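Local structure of 2-Keto-3-deoxy-(6-phospho-)gluconate aldolase (Thermoproteus tenax, 2R91) at residues S197-I208 with A220-V231; Y244-G252 with L273-L284. The protein is an archaeal aldolase of the dihydrodipicolinate synthetase family, an enzyme built on a parallel eight-stranded TIM barrel. All coordinates share one frame; numbering follows the deposited sequence.

Contact 1: residues S197-I208 with A220-V231; sequences SANYLPELLAGI and ARSLQFLLDEIV
Leu227 pushes into the hollow between Ser197, Leu204 and Leu205, and its side chain can be followed outward atom by atom. Leu227 CB lies against the methyls of Leu204, 4.1 Å from Leu204 CD1. CG stands anti to the backbone N (chi1 175°), which carries the branch across toward the turn before helix 202-213. There Leu227 CD1 meets Ser197 CB at 3.6 Å and also lies near Tyr200 CE1, while Leu227 CD2 reaches Leu205 CD2 at 4.0 Å. Ser197 OG touches this leucine as well, but its hydrogen bond goes to Asp179. Further along, Ile208 and Leu223 lie alongside each other, pointing opposite ways, with Ile208 CG1 3.6 Å from Leu223 CB, and Leu223 CD1 rests on the backbone of Gly207. At the other end, Leu201 and Ile230 meet tip to tip through their CD1 methyls, 3.7 Å apart. Tyr200 crosses Val231, its OH 3.5 Å from Val231 CG2, and that hydroxyl is hydrogen-bonded to Tyr239. Segments 202-208 and 220-231 run roughly antiparallel, at 153°, their axes 9.3 Å apart at the closest. Leu205 also packs on Ile3 of barrel strand 2-6, whereas Tyr200, Leu201 and Ile230 touch helix 239-251.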
loop_
_atom_site.group_PDB
_atom_site.type_symbol
_atom_site.label_atom_id
_atom_site.label_comp_id
_atom_site.label_asym_id
_atom_site.label_seq_id
_atom_site.Cartn_x
_atom_site.Cartn_y
_atom_site.Cartn_z
ATOM N N SER A 197 -23.447 10.631 3.028
ATOM C CA SER A 197 -24.751 10.678 2.360
ATOM C C SER A 197 -25.921 11.114 3.267
ATOM O O SER A 197 -27.017 11.390 2.769
ATOM C CB SER A 197 -25.105 9.309 1.732
ATOM O OG SER A 197 -25.115 8.307 2.720
ATOM N N ALA A 198 -25.719 11.167 4.580
ATOM C CA ALA A 198 -26.753 11.788 5.426
ATOM C C ALA A 198 -26.971 13.259 5.063
ATOM O O ALA A 198 -27.997 13.831 5.412
ATOM C CB ALA A 198 -26.448 11.624 6.915
ATOM N N ASN A 199 -26.016 13.869 4.370
ATOM C CA ASN A 199 -26.238 15.216 3.859
ATOM C C ASN A 199 -27.307 15.288 2.782
ATOM O O ASN A 199 -28.119 16.201 2.781
ATOM C CB ASN A 199 -24.955 15.830 3.294
ATOM C CG ASN A 199 -24.007 16.242 4.383
ATOM O OD1 ASN A 199 -24.218 17.270 5.032
ATOM N ND2 ASN A 199 -22.992 15.417 4.633
ATOM N N TYR A 200 -27.250 14.364 1.817
ATOM C CA TYR A 200 -28.104 14.487 0.627
ATOM C C TYR A 200 -29.261 13.507 0.577
ATOM O O TYR A 200 -30.252 13.794 -0.077
ATOM C CB TYR A 200 -27.280 14.430 -0.669
ATOM C CG TYR A 200 -26.270 13.284 -0.782
ATOM C CD1 TYR A 200 -26.636 12.049 -1.319
ATOM C CD2 TYR A 200 -24.927 13.477 -0.433
ATOM C CE1 TYR A 200 -25.684 11.010 -1.455
ATOM C CE2 TYR A 200 -23.983 12.464 -0.563
ATOM C CZ TYR A 200 -24.370 11.233 -1.093
ATOM O OH TYR A 200 -23.434 10.226 -1.219
ATOM N N LEU A 201 -29.139 12.365 1.254
ATOM C CA LEU A 201 -30.211 11.361 1.280
ATOM C C LEU A 201 -30.436 10.757 2.654
ATOM O O LEU A 201 -30.419 9.527 2.822
ATOM C CB LEU A 201 -29.960 10.233 0.224
ATOM C CG LEU A 201 -30.310 10.664 -1.190
ATOM C CD1 LEU A 201 -29.676 9.722 -2.252
ATOM C CD2 LEU A 201 -31.845 10.751 -1.340
ATOM N N PRO A 202 -30.690 11.621 3.665
ATOM C CA PRO A 202 -30.939 11.100 5.008
ATOM C C PRO A 202 -32.130 10.138 5.005
ATOM O O PRO A 202 -32.139 9.188 5.772
ATOM C CB PRO A 202 -31.291 12.387 5.824
ATOM C CG PRO A 202 -31.714 13.414 4.791
ATOM C CD PRO A 202 -30.770 13.096 3.614
ATOM N N GLU A 203 -33.134 10.406 4.169
ATOM C CA GLU A 203 -34.328 9.553 4.154
ATOM C C GLU A 203 -33.997 8.155 3.631
ATOM O O GLU A 203 -34.638 7.202 4.003
ATOM C CB GLU A 203 -35.478 10.179 3.362
ATOM C CG GLU A 203 -35.207 10.504 1.878
ATOM C CD GLU A 203 -34.570 11.901 1.648
ATOM O OE1 GLU A 203 -33.495 12.168 2.161
ATOM O OE2 GLU A 203 -35.162 12.743 0.944
ATOM N N LEU A 204 -32.987 8.049 2.768
ATOM C CA LEU A 204 -32.496 6.733 2.321
ATOM C C LEU A 204 -31.812 5.975 3.453
ATOM O O LEU A 204 -32.022 4.761 3.637
ATOM C CB LEU A 204 -31.571 6.880 1.101
ATOM C CG LEU A 204 -31.135 5.611 0.307
ATOM C CD1 LEU A 204 -30.499 5.966 -1.018
ATOM C CD2 LEU A 204 -30.127 4.804 1.073
ATOM N N LEU A 205 -30.982 6.666 4.241
ATOM C CA LEU A 205 -30.295 6.007 5.347
ATOM C C LEU A 205 -31.315 5.533 6.377
ATOM O O LEU A 205 -31.167 4.472 6.958
ATOM C CB LEU A 205 -29.269 6.953 6.020
ATOM C CG LEU A 205 -28.166 7.559 5.137
ATOM C CD1 LEU A 205 -27.063 8.145 6.056
ATOM C CD2 LEU A 205 -27.566 6.517 4.172
ATOM N N ALA A 206 -32.328 6.359 6.627
ATOM C CA ALA A 206 -33.401 6.001 7.573
ATOM C C ALA A 206 -34.173 4.802 7.019
ATOM O O ALA A 206 -34.539 3.912 7.766
ATOM C CB ALA A 206 -34.345 7.205 7.805
ATOM N N GLY A 207 -34.409 4.791 5.714
ATOM C CA GLY A 207 -35.038 3.625 5.060
ATOM C C GLY A 207 -34.218 2.356 5.253
ATOM O O GLY A 207 -34.766 1.293 5.567
ATOM N N ILE A 208 -32.899 2.457 5.107
ATOM C CA ILE A 208 -32.044 1.287 5.372
ATOM C C ILE A 208 -32.158 0.829 6.814
ATOM O O ILE A 208 -32.302 -0.365 7.089
ATOM C CB ILE A 208 -30.563 1.574 5.028
ATOM C CG1 ILE A 208 -30.425 1.844 3.524
ATOM C CG2 ILE A 208 -29.664 0.408 5.506
ATOM C CD1 ILE A 208 -28.977 2.172 3.072
ATOM N N ALA A 220 -33.064 -3.412 2.519
ATOM C CA ALA A 220 -31.884 -2.674 3.038
ATOM C C ALA A 220 -30.723 -2.767 2.057
ATOM O O ALA A 220 -30.080 -1.761 1.723
ATOM C CB ALA A 220 -31.439 -3.246 4.378
ATOM N N ARG A 221 -30.439 -3.997 1.606
ATOM C CA ARG A 221 -29.372 -4.207 0.650
ATOM C C ARG A 221 -29.640 -3.513 -0.683
ATOM O O ARG A 221 -28.746 -2.937 -1.290
ATOM C CB ARG A 221 -29.153 -5.709 0.416
ATOM C CG ARG A 221 -27.918 -6.013 -0.419
ATOM C CD ARG A 221 -27.559 -7.497 -0.265
ATOM N NE ARG A 221 -28.595 -8.345 -0.843
ATOM C CZ ARG A 221 -28.881 -9.576 -0.415
ATOM N NH1 ARG A 221 -28.217 -10.123 0.600
ATOM N NH2 ARG A 221 -29.819 -10.276 -1.023
ATOM N N SER A 222 -30.876 -3.574 -1.156
ATOM C CA SER A 222 -31.233 -2.890 -2.380
ATOM C C SER A 222 -31.060 -1.359 -2.295
ATOM O O SER A 222 -30.556 -0.734 -3.231
ATOM C CB SER A 222 -32.678 -3.200 -2.752
ATOM O OG SER A 222 -33.015 -2.443 -3.907
ATOM N N LEU A 223 -31.519 -0.767 -1.194
ATOM C CA LEU A 223 -31.311 0.667 -0.943
ATOM C C LEU A 223 -29.809 0.989 -0.903
ATOM O O LEU A 223 -29.374 1.956 -1.500
ATOM C CB LEU A 223 -31.972 1.079 0.385
ATOM C CG LEU A 223 -33.510 1.036 0.377
ATOM C CD1 LEU A 223 -34.044 1.373 1.742
ATOM C CD2 LEU A 223 -34.063 1.987 -0.683
ATOM N N GLN A 224 -29.042 0.172 -0.190
ATOM C CA GLN A 224 -27.575 0.308 -0.186
ATOM C C GLN A 224 -26.944 0.341 -1.578
ATOM O O GLN A 224 -26.049 1.166 -1.874
ATOM C CB GLN A 224 -26.932 -0.790 0.654
ATOM C CG GLN A 224 -25.373 -0.688 0.705
ATOM C CD GLN A 224 -24.915 0.540 1.487
ATOM O OE1 GLN A 224 -24.413 1.523 0.921
ATOM N NE2 GLN A 224 -25.098 0.490 2.773
ATOM N N PHE A 225 -27.386 -0.556 -2.452
ATOM C CA PHE A 225 -26.790 -0.626 -3.775
ATOM C C PHE A 225 -27.148 0.619 -4.590
ATOM O O PHE A 225 -26.332 1.130 -5.356
ATOM C CB PHE A 225 -27.252 -1.899 -4.512
ATOM C CG PHE A 225 -26.639 -3.178 -3.982
ATOM C CD1 PHE A 225 -25.433 -3.160 -3.270
ATOM C CD2 PHE A 225 -27.260 -4.418 -4.233
ATOM C CE1 PHE A 225 -24.859 -4.370 -2.776
ATOM C CE2 PHE A 225 -26.703 -5.612 -3.757
ATOM C CZ PHE A 225 -25.498 -5.590 -3.038
ATOM N N LEU A 226 -28.369 1.106 -4.419
ATOM C CA LEU A 226 -28.770 2.359 -5.057
ATOM C C LEU A 226 -27.883 3.528 -4.605
ATOM O O LEU A 226 -27.446 4.346 -5.409
ATOM C CB LEU A 226 -30.221 2.662 -4.710
ATOM C CG LEU A 226 -30.918 3.595 -5.675
ATOM C CD1 LEU A 226 -31.081 2.875 -7.099
ATOM C CD2 LEU A 226 -32.255 4.006 -5.099
ATOM N N LEU A 227 -27.640 3.605 -3.305
ATOM C CA LEU A 227 -26.706 4.601 -2.746
ATOM C C LEU A 227 -25.295 4.467 -3.328
ATOM O O LEU A 227 -24.671 5.474 -3.711
ATOM C CB LEU A 227 -26.640 4.455 -1.216
ATOM C CG LEU A 227 -25.604 5.374 -0.503
ATOM C CD1 LEU A 227 -25.859 6.862 -0.848
ATOM C CD2 LEU A 227 -25.597 5.143 1.013
ATOM N N ASP A 228 -24.782 3.230 -3.394
ATOM C CA ASP A 228 -23.456 2.972 -3.992
ATOM C C ASP A 228 -23.324 3.535 -5.416
ATOM O O ASP A 228 -22.301 4.118 -5.776
ATOM C CB ASP A 228 -23.144 1.462 -3.979
ATOM C CG ASP A 228 -23.033 0.909 -2.577
ATOM O OD1 ASP A 228 -22.762 1.709 -1.642
ATOM O OD2 ASP A 228 -23.180 -0.323 -2.409
ATOM N N GLU A 229 -24.375 3.383 -6.225
ATOM C CA GLU A 229 -24.352 3.879 -7.603
ATOM C C GLU A 229 -24.232 5.389 -7.620
ATOM O O GLU A 229 -23.556 5.961 -8.461
ATOM C CB GLU A 229 -25.649 3.526 -8.311
ATOM C CG GLU A 229 -25.848 2.030 -8.540
ATOM C CD GLU A 229 -27.204 1.706 -9.207
ATOM O OE1 GLU A 229 -27.857 2.637 -9.799
ATOM O OE2 GLU A 229 -27.598 0.512 -9.131
ATOM N N ILE A 230 -24.919 6.032 -6.681
ATOM C CA ILE A 230 -24.893 7.504 -6.591
ATOM C C ILE A 230 -23.514 7.966 -6.144
ATOM O O ILE A 230 -22.918 8.843 -6.755
ATOM C CB ILE A 230 -26.015 8.008 -5.635
ATOM C CG1 ILE A 230 -27.399 7.807 -6.288
ATOM C CG2 ILE A 230 -25.792 9.506 -5.279
ATOM C CD1 ILE A 230 -28.592 7.853 -5.289
ATOM N N VAL A 231 -22.997 7.368 -5.078
ATOM C CA VAL A 231 -21.619 7.631 -4.636
ATOM C C VAL A 231 -20.556 7.445 -5.754
ATOM O O VAL A 231 -19.657 8.299 -5.951
ATOM C CB VAL A 231 -21.272 6.737 -3.430
ATOM C CG1 VAL A 231 -19.794 6.857 -3.031
ATOM C CG2 VAL A 231 -22.197 7.104 -2.235
#

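Contact 2: residues Y244-G252 with L273-L284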
loop_
_atom_site.group_PDB
_atom_site.type_symbol
_atom_site.label_atom_id
_atom_site.label_comp_id
_atom_site.label_asym_id
_atom_site.label_seq_id
_atom_site.Cartn_x
_atom_site.Cartn_y
_atom_site.Cartn_z
ATOM N N TYR A 244 -22.101 18.615 -2.197
ATOM C CA TYR A 244 -22.907 19.845 -2.168
ATOM C C TYR A 244 -23.948 19.845 -3.277
ATOM O O TYR A 244 -25.121 20.204 -3.053
ATOM C CB TYR A 244 -22.007 21.061 -2.413
ATOM C CG TYR A 244 -21.055 21.401 -1.301
ATOM C CD1 TYR A 244 -21.344 22.461 -0.401
ATOM C CD2 TYR A 244 -19.836 20.704 -1.156
ATOM C CE1 TYR A 244 -20.437 22.785 0.630
ATOM C CE2 TYR A 244 -18.935 21.014 -0.128
ATOM C CZ TYR A 244 -19.244 22.089 0.750
ATOM O OH TYR A 244 -18.335 22.413 1.760
ATOM N N GLU A 245 -23.530 19.434 -4.480
ATOM C CA GLU A 245 -24.483 19.363 -5.594
ATOM C C GLU A 245 -25.524 18.262 -5.373
ATOM O O GLU A 245 -26.706 18.444 -5.718
ATOM C CB GLU A 245 -23.756 19.228 -6.953
ATOM C CG GLU A 245 -24.676 19.157 -8.188
ATOM C CD GLU A 245 -25.459 20.457 -8.410
ATOM O OE1 GLU A 245 -25.070 21.491 -7.848
ATOM O OE2 GLU A 245 -26.472 20.430 -9.130
ATOM N N LEU A 246 -25.105 17.130 -4.789
ATOM C CA LEU A 246 -26.049 16.071 -4.423
ATOM C C LEU A 246 -27.129 16.571 -3.439
ATOM O O LEU A 246 -28.308 16.212 -3.550
ATOM C CB LEU A 246 -25.327 14.838 -3.864
ATOM C CG LEU A 246 -24.418 14.094 -4.864
ATOM C CD1 LEU A 246 -23.677 12.971 -4.166
ATOM C CD2 LEU A 246 -25.247 13.536 -6.069
ATOM N N VAL A 247 -26.731 17.380 -2.455
ATOM C CA VAL A 247 -27.741 18.025 -1.596
ATOM C C VAL A 247 -28.736 18.846 -2.426
ATOM O O VAL A 247 -29.953 18.727 -2.241
ATOM C CB VAL A 247 -27.095 18.940 -0.514
ATOM C CG1 VAL A 247 -28.193 19.671 0.353
ATOM C CG2 VAL A 247 -26.159 18.122 0.369
ATOM N N GLU A 248 -28.243 19.686 -3.333
ATOM C CA GLU A 248 -29.169 20.482 -4.159
ATOM C C GLU A 248 -30.095 19.563 -4.967
ATOM O O GLU A 248 -31.321 19.738 -4.990
ATOM C CB GLU A 248 -28.399 21.431 -5.094
ATOM C CG GLU A 248 -27.435 22.309 -4.311
ATOM C CD GLU A 248 -27.183 23.682 -4.906
ATOM O OE1 GLU A 248 -27.716 23.995 -6.019
ATOM O OE2 GLU A 248 -26.449 24.455 -4.234
ATOM N N ILE A 249 -29.496 18.573 -5.629
ATOM C CA ILE A 249 -30.273 17.611 -6.434
ATOM C C ILE A 249 -31.388 16.907 -5.663
ATOM O O ILE A 249 -32.548 16.915 -6.082
ATOM C CB ILE A 249 -29.358 16.544 -7.067
ATOM C CG1 ILE A 249 -28.476 17.186 -8.145
ATOM C CG2 ILE A 249 -30.212 15.378 -7.671
ATOM C CD1 ILE A 249 -27.297 16.277 -8.620
ATOM N N PHE A 250 -31.052 16.303 -4.533
ATOM C CA PHE A 250 -32.003 15.468 -3.839
ATOM C C PHE A 250 -32.873 16.202 -2.810
ATOM O O PHE A 250 -33.972 15.724 -2.468
ATOM C CB PHE A 250 -31.285 14.314 -3.157
ATOM C CG PHE A 250 -30.748 13.272 -4.118
ATOM C CD1 PHE A 250 -31.610 12.379 -4.757
ATOM C CD2 PHE A 250 -29.398 13.169 -4.358
ATOM C CE1 PHE A 250 -31.111 11.401 -5.639
ATOM C CE2 PHE A 250 -28.897 12.195 -5.237
ATOM C CZ PHE A 250 -29.750 11.333 -5.878
ATOM N N GLN A 251 -32.362 17.317 -2.278
ATOM C CA GLN A 251 -33.082 18.051 -1.211
ATOM C C GLN A 251 -33.701 19.364 -1.708
ATOM O O GLN A 251 -34.570 19.918 -1.056
ATOM C CB GLN A 251 -32.165 18.321 0.006
ATOM C CG GLN A 251 -31.635 17.065 0.680
ATOM C CD GLN A 251 -32.761 16.142 1.108
ATOM O OE1 GLN A 251 -33.750 16.592 1.718
ATOM N NE2 GLN A 251 -32.636 14.836 0.779
ATOM N N GLY A 252 -33.240 19.869 -2.839
ATOM C CA GLY A 252 -33.934 20.964 -3.508
ATOM C C GLY A 252 -33.738 22.361 -2.930
ATOM O O GLY A 252 -34.601 23.236 -3.101
ATOM N N LEU A 273 -23.378 15.512 -13.344
ATOM C CA LEU A 273 -23.809 14.763 -12.168
ATOM C C LEU A 273 -25.311 14.648 -12.069
ATOM O O LEU A 273 -25.820 13.600 -11.698
ATOM C CB LEU A 273 -23.254 15.429 -10.877
ATOM C CG LEU A 273 -23.487 14.689 -9.565
ATOM C CD1 LEU A 273 -22.794 13.312 -9.573
ATOM C CD2 LEU A 273 -23.012 15.606 -8.372
ATOM N N ARG A 274 -26.030 15.722 -12.382
ATOM C CA ARG A 274 -27.491 15.693 -12.309
ATOM C C ARG A 274 -28.041 14.585 -13.216
ATOM O O ARG A 274 -28.933 13.844 -12.820
ATOM C CB ARG A 274 -28.113 17.025 -12.725
ATOM C CG ARG A 274 -27.840 18.209 -11.790
ATOM C CD ARG A 274 -28.144 19.539 -12.536
ATOM N NE ARG A 274 -27.633 20.715 -11.829
ATOM C CZ ARG A 274 -27.261 21.851 -12.418
ATOM N NH1 ARG A 274 -27.299 21.966 -13.752
ATOM N NH2 ARG A 274 -26.831 22.876 -11.660
ATOM N N ALA A 275 -27.475 14.458 -14.411
ATOM C CA ALA A 275 -27.913 13.411 -15.352
ATOM C C ALA A 275 -27.463 12.027 -14.873
ATOM O O ALA A 275 -28.186 11.024 -14.997
ATOM C CB ALA A 275 -27.348 13.696 -16.747
ATOM N N ALA A 276 -26.263 11.971 -14.309
ATOM C CA ALA A 276 -25.713 10.706 -13.814
ATOM C C ALA A 276 -26.557 10.051 -12.731
ATOM O O ALA A 276 -26.603 8.822 -12.638
ATOM C CB ALA A 276 -24.299 10.895 -13.331
ATOM N N VAL A 277 -27.243 10.843 -11.913
ATOM C CA VAL A 277 -27.994 10.243 -10.806
ATOM C C VAL A 277 -29.513 10.263 -11.050
ATOM O O VAL A 277 -30.285 9.854 -10.187
ATOM C CB VAL A 277 -27.672 10.939 -9.437
ATOM C CG1 VAL A 277 -26.157 10.902 -9.142
ATOM C CG2 VAL A 277 -28.229 12.393 -9.398
ATOM N N ALA A 278 -29.938 10.769 -12.206
ATOM C CA ALA A 278 -31.366 10.945 -12.471
ATOM C C ALA A 278 -32.146 9.617 -12.406
ATOM O O ALA A 278 -33.247 9.562 -11.868
ATOM C CB ALA A 278 -31.575 11.643 -13.809
ATOM N N LYS A 279 -31.563 8.561 -12.941
ATOM C CA LYS A 279 -32.167 7.242 -12.907
ATOM C C LYS A 279 -32.304 6.727 -11.463
ATOM O O LYS A 279 -33.420 6.406 -11.018
ATOM C CB LYS A 279 -31.342 6.290 -13.764
ATOM C CG LYS A 279 -31.556 4.822 -13.481
ATOM C CD LYS A 279 -32.832 4.305 -14.062
ATOM C CE LYS A 279 -32.706 2.801 -14.270
ATOM N NZ LYS A 279 -34.028 2.187 -14.551
ATOM N N ALA A 280 -31.188 6.670 -10.727
ATOM C CA ALA A 280 -31.239 6.236 -9.327
ATOM C C ALA A 280 -32.254 7.053 -8.551
ATOM O O ALA A 280 -32.969 6.530 -7.702
ATOM C CB ALA A 280 -29.859 6.323 -8.665
ATOM N N LYS A 281 -32.335 8.338 -8.858
ATOM C CA LYS A 281 -33.274 9.213 -8.184
ATOM C C LYS A 281 -34.725 8.784 -8.396
ATOM O O LYS A 281 -35.523 8.754 -7.445
ATOM C CB LYS A 281 -33.107 10.645 -8.669
ATOM C CG LYS A 281 -34.009 11.599 -7.964
ATOM C CD LYS A 281 -33.589 13.029 -8.187
ATOM C CE LYS A 281 -34.645 13.982 -7.653
ATOM N NZ LYS A 281 -34.476 15.377 -8.195
ATOM N N SER A 282 -35.072 8.476 -9.650
ATOM C CA SER A 282 -36.438 8.082 -9.993
ATOM C C SER A 282 -36.827 6.775 -9.295
ATOM O O SER A 282 -37.982 6.591 -8.924
ATOM C CB SER A 282 -36.610 7.974 -11.512
ATOM O OG SER A 282 -35.937 6.838 -12.032
ATOM N N GLN A 283 -35.851 5.894 -9.093
ATOM C CA GLN A 283 -36.068 4.611 -8.416
ATOM C C GLN A 283 -36.330 4.728 -6.911
ATOM O O GLN A 283 -36.500 3.704 -6.232
ATOM C CB GLN A 283 -34.873 3.676 -8.632
ATOM C CG GLN A 283 -34.755 3.073 -10.022
ATOM C CD GLN A 283 -33.447 2.305 -10.211
ATOM O OE1 GLN A 283 -33.447 1.137 -10.627
ATOM N NE2 GLN A 283 -32.322 2.956 -9.904
ATOM N N LEU A 284 -36.365 5.954 -6.390
ATOM C CA LEU A 284 -36.425 6.155 -4.942
ATOM C C LEU A 284 -37.834 6.334 -4.384
ATOM O O LEU A 284 -38.512 7.327 -4.676
ATOM C CB LEU A 284 -35.511 7.306 -4.505
ATOM C CG LEU A 284 -34.052 6.898 -4.311
ATOM C CD1 LEU A 284 -33.191 8.084 -3.944
ATOM C CD2 LEU A 284 -33.964 5.820 -3.248
#
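Ile249 and Phe250 are the two bumps that helix 239-251 offers, and Ile249 is set into a hollow formed by Leu273, Arg274, Val277 and Lys281. Its two branches divide the work. CG1 lies beside the backbone N (chi1 -69°) and leads Ile249 CD1 down onto the start of Arg274, 3.7 Å from Arg274 CA, while Ile249 CG2 meets Val277 CG2 tip to tip at 4.0 Å. One turn earlier, Leu246 crosses Leu273 at about a right angle, and Leu246 CD2 fits between Leu273 CD2, 3.8 Å away, and Val277 CG1.

Phe250 fills the hollow between Val277 and the aliphatic stem of Lys281. Its CZ rests on Val277 CG2, and the stem of Lys281 runs along the ring, head to tail with it, with Lys281 CB 3.7 Å from Phe250 CE1. Ile249 CG2 sits over the centre of one face of this ring. The extended Lys281 chain then carries Lys281 NZ to Ile249 O, a 3.2 Å hydrogen bond that arrives from above the carbonyl plane.

Further along the same rim, a salt bridge joins the segments: Arg274 NE donates to Glu245 OE2 at 3.0 Å, with an N-H...O angle of 152°. The oxygen is met on its anti side but well out of the carboxylate plane, and the carboxylate and guanidinium planes stand 60° apart. Glu245 gets there by bending at chi2, its CG passing along Leu273 CD2.

The apolar side chains interlock beneath two polar ties, at Arg274 and Lys281, on the solvent-exposed rim. The arrangement belongs to the C-terminal helical region that follows the barrel, as in relatives of the dihydrodipicolinate synthetase family.

How the contacts relate
Contact 1 is complete in sequence before contact 2 begins; their centres lie 12 Å apart, both on one flank of the chain. Helix 217-237, from contact 1, is followed directly by helix 239-251 of contact 2. Gln251 ties the two together, its NE2 probably hydrogen-bonded to both Tyr200 O and Glu203 OE1. Phe250 also packs on Ile230, and so does Ala280 of helix 278-282. Contact 1 sets helix 217-237 against helix 202-213, which follows the last barrel strand, 192-193; contact 2 adds the final helices, 267-276 and 278-282. The C-terminal helices are thus packed on helix 202-213 and on one another, beside the barrel.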